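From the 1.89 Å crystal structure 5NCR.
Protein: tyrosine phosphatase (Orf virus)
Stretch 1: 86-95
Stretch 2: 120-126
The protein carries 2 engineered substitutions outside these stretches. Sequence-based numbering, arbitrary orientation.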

ATOM      1  N   ASN B  86     -13.847 -19.397   7.401  1.00 33.08           N
ATOM      2  CA  ASN B  86     -12.562 -19.956   7.005  1.00 31.98           C
ATOM      3  C   ASN B  86     -12.566 -20.349   5.510  1.00 30.80           C
ATOM      4  O   ASN B  86     -13.369 -21.166   5.068  1.00 30.27           O
ATOM      5  N   ILE B  87     -11.655 -19.759   4.749  1.00 25.49           N
ATOM      6  CA  ILE B  87     -11.492 -20.007   3.309  1.00 24.04           C
ATOM      7  C   ILE B  87     -10.099 -20.569   2.983  1.00 26.47           C
ATOM      8  O   ILE B  87      -9.822 -20.877   1.819  1.00 23.35           O
ATOM      9  N   ALA B  88      -9.234 -20.685   4.016  1.00 27.08           N
ATOM     10  CA  ALA B  88      -7.860 -21.201   3.942  1.00 27.87           C
ATOM     11  C   ALA B  88      -7.782 -22.628   3.416  1.00 31.96           C
ATOM     12  O   ALA B  88      -6.819 -22.935   2.729  1.00 31.83           O
ATOM     13  N   SER B  89      -8.765 -23.505   3.711  1.00 30.24           N
ATOM     14  CA  SER B  89      -8.683 -24.862   3.128  1.00 30.63           C
ATOM     15  C   SER B  89      -9.465 -24.985   1.793  1.00 30.68           C
ATOM     16  O   SER B  89      -9.118 -25.818   0.953  1.00 29.20           O
ATOM     17  N   ILE B  90     -10.432 -24.098   1.545  1.00 26.86           N
ATOM     18  CA  ILE B  90     -11.190 -24.075   0.282  1.00 25.68           C
ATOM     19  C   ILE B  90     -10.323 -23.503  -0.866  1.00 27.43           C
ATOM     20  O   ILE B  90     -10.347 -24.019  -1.992  1.00 24.95           O
ATOM     21  N   MET B  91      -9.578 -22.415  -0.574  1.00 25.24           N
ATOM     22  CA  MET B  91      -8.786 -21.701  -1.577  1.00 26.13           C
ATOM     23  C   MET B  91      -7.753 -22.553  -2.330  1.00 28.51           C
ATOM     24  O   MET B  91      -7.772 -22.477  -3.553  1.00 27.90           O
ATOM     25  N   PRO B  92      -6.884 -23.375  -1.691  1.00 26.71           N
ATOM     26  CA  PRO B  92      -5.928 -24.175  -2.487  1.00 27.31           C
ATOM     27  C   PRO B  92      -6.612 -25.098  -3.497  1.00 29.53           C
ATOM     28  O   PRO B  92      -6.150 -25.195  -4.629  1.00 29.08           O
ATOM     29  N   ALA B  93      -7.713 -25.752  -3.102  1.00 25.53           N
ATOM     30  CA  ALA B  93      -8.462 -26.642  -3.996  1.00 25.93           C
ATOM     31  C   ALA B  93      -9.171 -25.866  -5.068  1.00 28.22           C
ATOM     32  O   ALA B  93      -9.138 -26.267  -6.223  1.00 29.14           O
ATOM     33  N   LEU B  94      -9.769 -24.727  -4.710  1.00 23.92           N
ATOM     34  CA  LEU B  94     -10.482 -23.901  -5.659  1.00 23.09           C
ATOM     35  C   LEU B  94      -9.569 -23.290  -6.735  1.00 24.60           C
ATOM     36  O   LEU B  94      -9.909 -23.350  -7.912  1.00 22.31           O
ATOM     37  N   VAL B  95      -8.393 -22.772  -6.351  1.00 21.09           N
ATOM     38  CA  VAL B  95      -7.487 -22.201  -7.370  1.00 20.83           C
ATOM     39  C   VAL B  95      -6.965 -23.287  -8.324  1.00 27.39           C
ATOM     40  O   VAL B  95      -6.807 -23.031  -9.518  1.00 28.42           O
ATOM     41  N   GLY B 120     -15.537 -13.013  -5.196  1.00 20.64           N
ATOM     42  CA  GLY B 120     -14.419 -12.085  -5.292  1.00 21.52           C
ATOM     43  C   GLY B 120     -13.170 -12.696  -4.650  1.00 25.07           C
ATOM     44  O   GLY B 120     -12.089 -12.636  -5.233  1.00 21.90           O
ATOM     45  N   ALA B 121     -13.324 -13.374  -3.480  1.00 23.07           N
ATOM     46  CA  ALA B 121     -12.193 -14.036  -2.808  1.00 22.65           C
ATOM     47  C   ALA B 121     -11.601 -15.159  -3.657  1.00 22.13           C
ATOM     48  O   ALA B 121     -10.386 -15.245  -3.804  1.00 19.13           O
ATOM     49  N   ALA B 122     -12.459 -15.921  -4.316  1.00 20.99           N
ATOM     50  CA  ALA B 122     -12.048 -16.988  -5.238  1.00 21.33           C
ATOM     51  C   ALA B 122     -11.295 -16.373  -6.426  1.00 21.55           C
ATOM     52  O   ALA B 122     -10.215 -16.852  -6.785  1.00 21.06           O
ATOM     53  N   ALA B 123     -11.853 -15.276  -6.983  1.00 16.73           N
ATOM     54  CA  ALA B 123     -11.285 -14.523  -8.095  1.00 17.47           C
ATOM     55  C   ALA B 123      -9.865 -13.988  -7.736  1.00 18.90           C
ATOM     56  O   ALA B 123      -8.932 -14.175  -8.501  1.00 18.94           O
ATOM     57  N   MET B 124      -9.717 -13.360  -6.569  1.00 15.26           N
ATOM     58  CA  MET B 124      -8.443 -12.828  -6.075  1.00 14.00           C
ATOM     59  C   MET B 124      -7.442 -13.947  -5.897  1.00 20.31           C
ATOM     60  O   MET B 124      -6.308 -13.835  -6.377  1.00 19.98           O
ATOM     61  N   GLY B 125      -7.880 -15.038  -5.251  1.00 16.75           N
ATOM     62  CA  GLY B 125      -7.023 -16.199  -5.046  1.00 17.15           C
ATOM     63  C   GLY B 125      -6.512 -16.760  -6.356  1.00 22.08           C
ATOM     64  O   GLY B 125      -5.315 -17.000  -6.506  1.00 23.45           O
ATOM     65  N   TYR B 126      -7.408 -16.934  -7.324  1.00 19.56           N
ATOM     66  CA  TYR B 126      -7.053 -17.493  -8.627  1.00 20.49           C
ATOM     67  C   TYR B 126      -6.088 -16.602  -9.443  1.00 22.98           C
ATOM     68  O   TYR B 126      -5.150 -17.114 -10.056  1.00 22.60           O
TER

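Packing of residues 86-95 against the helix 120-126 in the Orf virus tyrosine phosphatase. The contact is apolar: no hydrogen bond crosses between the two stretches, and about 280 Å² of surface is buried, both sides summed. The helical part of the first stretch crosses helix 120-126 at 66° between N-to-C directions, with 9.4 Å between axes at closest approach. The backbones come nearest at the C-terminal ends, where the CA atoms of Val95 and Tyr126 lie 4.9 Å apart.

Asn86 stays out of reach of the helix. Its side chain, chi1 t, turns back on its own stretch, where OD1 accepts a hydrogen bond from the backbone N of Ala88 (N to OD1 3.3 Å). Ile87 is the first residue to engage. Its CA-to-CB bond points toward the helix, and with chi1 p and chi2 at 148°, between wells, its CD1 lies 4.2 Å from CB of Ala121. Ala88, Ser89 and Ile90 make no contact; Ile90, chi1 m and chi2 t, comes no closer than 7.0 Å.

Met91 follows one turn after Ile87, and its N donates to the O of Ile87 (2.9 Å). Its CA-to-CB bond runs sideways, but chi1 at -147°, off the wells, followed by chi2 p and chi3 p, brings the end of the chain nearer to the helix. SD lies 3.9 Å from CA of Ala122 and 4.3 Å from CA of Gly125, while CE lies 3.9 Å from O of Ala121 and 4.4 Å from CB of Ala121. That carbonyl already accepts the backbone hydrogen bond from N of Gly125 (2.9 Å), so the methionine rests against a satisfied helical backbone. The absence of a side chain at Gly125 makes room here: an ideal CB would point toward the first stretch and sit 2.8 Å from SD of Met91, a clash, and a tight 3.5 Å from CG1 of Val95.

Pro92 and Ala93 are exposed and take no part. Leu94 is sideways at CB, yet its t, p rotamer carries the end of the chain nearer, with CD2 3.7 Å from CB of Ala122, an apolar contact between the two methyl carbons.

Val95 has the most area covered of any residue in the contact. Its CA-to-CB bond points toward the helix and chi1 is m, placing CG1 3.5 Å from C of Gly125 and 3.5 Å from N of Tyr126, so the methyl lies against the peptide link between them. That N is itself bonded within its helix to O of Ala122 (2.9 Å). CG1 is also 4.4 Å from CB of Tyr126, whose CA-to-CB bond runs sideways, with chi1 t and chi2 at 60°; the Tyr126 ring is oblique to O of Val95. On the helix, the CA-to-CB bond of Ala123 points away, and that of Met124 runs sideways with the end of the side chain leading away, so neither joins the contact.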

ATOM      1  CB  ASN B  86     -12.225 -21.173   7.885  1.00 33.94           C
ATOM      2  CG  ASN B  86     -10.838 -21.736   7.678  1.00 57.13           C
ATOM      3  OD1 ASN B  86      -9.936 -21.066   7.180  1.00 44.95           O
ATOM      4  ND2 ASN B  86     -10.629 -22.986   8.063  1.00 55.26           N
ATOM      5  CB  ILE B  87     -11.852 -18.764   2.436  1.00 26.58           C
ATOM      6  CG1 ILE B  87     -10.974 -17.528   2.787  1.00 27.10           C
ATOM      7  CG2 ILE B  87     -13.339 -18.464   2.507  1.00 27.57           C
ATOM      8  CD1 ILE B  87     -10.661 -16.598   1.636  1.00 26.97           C
ATOM      9  CB  ALA B  88      -7.174 -21.110   5.297  1.00 29.16           C
ATOM     10  CB  SER B  89      -9.054 -25.945   4.133  1.00 36.89           C
ATOM     11  OG  SER B  89     -10.353 -25.766   4.666  1.00 52.47           O
ATOM     12  CB  ILE B  90     -12.489 -23.242   0.469  1.00 29.08           C
ATOM     13  CG1 ILE B  90     -13.544 -24.018   1.273  1.00 31.26           C
ATOM     14  CG2 ILE B  90     -13.072 -22.709  -0.865  1.00 29.33           C
ATOM     15  CD1 ILE B  90     -14.571 -23.097   1.986  1.00 35.30           C
ATOM     16  CB  MET B  91      -8.121 -20.444  -0.998  1.00 29.79           C
ATOM     17  CG  MET B  91      -8.002 -19.318  -2.019  1.00 34.83           C
ATOM     18  SD  MET B  91      -9.526 -18.975  -2.986  1.00 39.77           S
ATOM     19  CE  MET B  91     -10.674 -18.532  -1.729  1.00 35.60           C
ATOM     20  CB  PRO B  92      -5.144 -24.966  -1.431  1.00 30.22           C
ATOM     21  CG  PRO B  92      -5.292 -24.166  -0.177  1.00 34.39           C
ATOM     22  CD  PRO B  92      -6.697 -23.620  -0.243  1.00 28.48           C
ATOM     23  CB  ALA B  93      -9.442 -27.497  -3.215  1.00 27.55           C
ATOM     24  CB  LEU B  94     -11.309 -22.847  -4.941  1.00 23.41           C
ATOM     25  CG  LEU B  94     -12.290 -22.045  -5.748  1.00 30.26           C
ATOM     26  CD1 LEU B  94     -13.081 -22.929  -6.741  1.00 33.55           C
ATOM     27  CD2 LEU B  94     -13.192 -21.272  -4.834  1.00 32.67           C
ATOM     28  CB  VAL B  95      -6.344 -21.325  -6.777  1.00 22.17           C
ATOM     29  CG1 VAL B  95      -6.916 -20.171  -5.962  1.00 20.90           C
ATOM     30  CG2 VAL B  95      -5.364 -22.142  -5.952  1.00 22.57           C
ATOM     31  CB  ALA B 121     -12.610 -14.553  -1.436  1.00 24.12           C
ATOM     32  CB  ALA B 122     -13.277 -17.727  -5.736  1.00 21.78           C
ATOM     33  CB  ALA B 123     -12.206 -13.368  -8.441  1.00 19.11           C
ATOM     34  CB  MET B 124      -8.648 -12.083  -4.743  1.00 15.95           C
ATOM     35  CG  MET B 124      -7.460 -11.206  -4.362  1.00 19.13           C
ATOM     36  SD  MET B 124      -7.190  -9.831  -5.542  1.00 24.41           S
ATOM     37  CE  MET B 124      -5.450  -9.473  -5.185  1.00 21.99           C
ATOM     38  CB  TYR B 126      -8.309 -17.847  -9.414  1.00 22.15           C
ATOM     39  CG  TYR B 126      -7.987 -18.366 -10.798  1.00 27.92           C
ATOM     40  CD1 TYR B 126      -7.209 -19.500 -10.975  1.00 31.71           C
ATOM     41  CD2 TYR B 126      -8.369 -17.662 -11.931  1.00 30.55           C
ATOM     42  CE1 TYR B 126      -6.846 -19.938 -12.247  1.00 34.46           C
ATOM     43  CE2 TYR B 126      -8.057 -18.121 -13.212  1.00 33.37           C
ATOM     44  CZ  TYR B 126      -7.286 -19.252 -13.366  1.00 41.83           C
ATOM     45  OH  TYR B 126      -6.946 -19.666 -14.632  1.00 48.43           O
TER